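Local coordinates for Anapc5 protein (Xenopus laevis, PDB 5BPZ) that serves as a subunit of the anaphase-promoting complex (APC/C), the large ubiquitin ligase that drives cell-cycle progression, at residues Y33-L38 with T154-Y159. Sequence-based numbering, arbitrary orientation.
With EDO (1,2-ethanediol), chain B.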
loop_
_atom_site.group_PDB
_atom_site.type_symbol
_atom_site.label_atom_id
_atom_site.label_comp_id
_atom_site.label_asym_id
_atom_site.label_seq_id
_atom_site.Cartn_x
_atom_site.Cartn_y
_atom_site.Cartn_z
ATOM N N TYR A 33 2.890 6.744 -1.005
ATOM C CA TYR A 33 1.746 6.654 -0.088
ATOM C C TYR A 33 0.675 5.712 -0.675
ATOM O O TYR A 33 0.124 4.876 0.051
ATOM C CB TYR A 33 1.125 8.042 0.191
ATOM C CG TYR A 33 -0.241 7.951 0.838
ATOM C CD1 TYR A 33 -0.375 7.626 2.186
ATOM C CD2 TYR A 33 -1.401 8.129 0.090
ATOM C CE1 TYR A 33 -1.628 7.494 2.774
ATOM C CE2 TYR A 33 -2.664 7.992 0.670
ATOM C CZ TYR A 33 -2.770 7.691 2.017
ATOM O OH TYR A 33 -4.003 7.552 2.601
ATOM N N LYS A 34 0.372 5.878 -1.984
ATOM C CA LYS A 34 -0.629 5.080 -2.706
ATOM C C LYS A 34 -0.223 3.606 -2.730
ATOM O O LYS A 34 -1.086 2.751 -2.576
ATOM C CB LYS A 34 -0.841 5.606 -4.139
ATOM C CG LYS A 34 -1.419 7.019 -4.221
ATOM C CD LYS A 34 -2.932 7.043 -4.367
ATOM C CE LYS A 34 -3.423 8.259 -5.121
ATOM N NZ LYS A 34 -3.223 9.523 -4.364
ATOM N N ILE A 35 1.096 3.322 -2.873
ATOM C CA ILE A 35 1.691 1.973 -2.855
ATOM C C ILE A 35 1.454 1.349 -1.477
ATOM O O ILE A 35 1.029 0.194 -1.372
ATOM C CB ILE A 35 3.204 2.036 -3.223
ATOM C CG1 ILE A 35 3.393 2.386 -4.724
ATOM C CG2 ILE A 35 3.923 0.729 -2.872
ATOM C CD1 ILE A 35 4.879 2.826 -5.130
ATOM N N SER A 36 1.679 2.145 -0.429
ATOM C CA SER A 36 1.487 1.761 0.968
ATOM C C SER A 36 0.018 1.409 1.260
ATOM O O SER A 36 -0.262 0.477 2.012
ATOM C CB SER A 36 1.998 2.875 1.871
ATOM O OG SER A 36 3.360 3.136 1.568
ATOM N N VAL A 37 -0.913 2.111 0.606
ATOM C CA VAL A 37 -2.353 1.847 0.707
ATOM C C VAL A 37 -2.680 0.507 0.009
ATOM O O VAL A 37 -3.441 -0.295 0.551
ATOM C CB VAL A 37 -3.206 3.034 0.205
ATOM C CG1 VAL A 37 -4.689 2.670 0.169
ATOM C CG2 VAL A 37 -2.987 4.259 1.093
ATOM N N LEU A 38 -2.044 0.244 -1.146
ATOM C CA LEU A 38 -2.187 -1.021 -1.872
ATOM C C LEU A 38 -1.678 -2.171 -1.008
ATOM O O LEU A 38 -2.351 -3.188 -0.919
ATOM C CB LEU A 38 -1.448 -0.987 -3.228
ATOM C CG LEU A 38 -1.990 -0.026 -4.291
ATOM C CD1 LEU A 38 -1.029 0.071 -5.459
ATOM C CD2 LEU A 38 -3.401 -0.445 -4.788
ATOM N N THR A 154 12.695 5.005 -6.270
ATOM C CA THR A 154 13.612 5.809 -5.448
ATOM C C THR A 154 12.801 6.631 -4.435
ATOM O O THR A 154 13.160 6.668 -3.256
ATOM C CB THR A 154 14.618 6.630 -6.287
ATOM O OG1 THR A 154 13.945 7.673 -6.992
ATOM C CG2 THR A 154 15.450 5.765 -7.246
ATOM N N SER A 155 11.660 7.209 -4.884
ATOM C CA SER A 155 10.716 7.964 -4.045
ATOM C C SER A 155 10.209 7.090 -2.903
ATOM O O SER A 155 10.032 7.586 -1.790
ATOM C CB SER A 155 9.523 8.448 -4.867
ATOM O OG SER A 155 9.921 9.435 -5.804
ATOM N N LEU A 156 9.980 5.789 -3.189
ATOM C CA LEU A 156 9.507 4.801 -2.228
ATOM C C LEU A 156 10.566 4.522 -1.172
ATOM O O LEU A 156 10.236 4.418 0.014
ATOM C CB LEU A 156 9.074 3.511 -2.941
ATOM C CG LEU A 156 8.627 2.347 -2.052
ATOM C CD1 LEU A 156 7.273 2.618 -1.403
ATOM C CD2 LEU A 156 8.608 1.072 -2.834
ATOM N N GLN A 157 11.827 4.380 -1.604
ATOM C CA GLN A 157 12.961 4.169 -0.703
ATOM C C GLN A 157 13.112 5.363 0.243
ATOM O O GLN A 157 13.251 5.145 1.438
ATOM C CB GLN A 157 14.244 3.938 -1.488
ATOM C CG GLN A 157 14.287 2.587 -2.190
ATOM C CD GLN A 157 15.573 2.437 -2.949
ATOM O OE1 GLN A 157 15.909 3.252 -3.811
ATOM N NE2 GLN A 157 16.325 1.394 -2.638
ATOM N N GLN A 158 13.009 6.613 -0.278
ATOM C CA GLN A 158 13.086 7.857 0.512
ATOM C C GLN A 158 11.902 7.967 1.477
ATOM O O GLN A 158 12.069 8.453 2.593
ATOM C CB GLN A 158 13.107 9.096 -0.400
ATOM C CG GLN A 158 14.392 9.293 -1.193
ATOM C CD GLN A 158 14.279 10.426 -2.191
ATOM O OE1 GLN A 158 13.440 10.419 -3.106
ATOM N NE2 GLN A 158 15.158 11.410 -2.067
ATOM N N TYR A 159 10.706 7.545 1.029
ATOM C CA TYR A 159 9.466 7.533 1.817
ATOM C C TYR A 159 9.656 6.637 3.029
ATOM O O TYR A 159 9.353 7.058 4.138
ATOM C CB TYR A 159 8.297 7.021 0.954
ATOM C CG TYR A 159 6.925 7.082 1.598
ATOM C CD1 TYR A 159 6.289 8.303 1.811
ATOM C CD2 TYR A 159 6.204 5.917 1.863
ATOM C CE1 TYR A 159 5.003 8.365 2.344
ATOM C CE2 TYR A 159 4.902 5.967 2.365
ATOM C CZ TYR A 159 4.313 7.195 2.619
ATOM O OH TYR A 159 3.047 7.268 3.136
HETATM C C1 EDO B . 7.702 9.186 5.995
HETATM O O1 EDO B . 7.165 8.444 4.931
HETATM C C2 EDO B . 7.289 8.629 7.354
HETATM O O2 EDO B . 7.734 9.482 8.371
#
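Y159 reaches from helix 146-164 to Y33 and S36 on helix 32-46. From CB, a chi1 of -174° turns the CB-CG bond away from the backbone N and sends the ring toward the first turn of 33-38. The CG, CD1 and CE1 side of the ring lies under O1 of a 1,2-ethanediol (probably from the crystallisation liquor), which is offset toward the rim of that face, 3.2 Å from CD1. O1 also donates a 2.7 Å hydrogen bond to the backbone Y159 O, and the diol is bonded to L73 N as well. On the other side of the ring, CD2 comes 4.0 Å from S36 OG and CE2 closes to 3.3 Å from the same oxygen, which sits at the ring edge near its plane; that hydroxyl is already hydrogen-bonded to P32 O. CZ meets the backbone, 3.8 Å from Y33 CA, and Y33 N lies over the face opposite the diol, offset toward the rim. At the tip, Y159 OH lies 3.6 Å from Y33 CD1, in the plane of the Y33 ring and at its edge, while its hydrogen bond goes to M71 O. The two tyrosine side chains run side by side, pointing the same way, and Y33 OH in turn bonds to L65 O. A separate apolar touch brings I35 CG2 to 4.1 Å from L156 CD1, and F110 of helix 103-114 also packs on I35. The axes of the two short segments pass 10.7 Å apart at -78°, a steep crossing that joins the first and last helices of this all-helical Apc5 N-terminal domain.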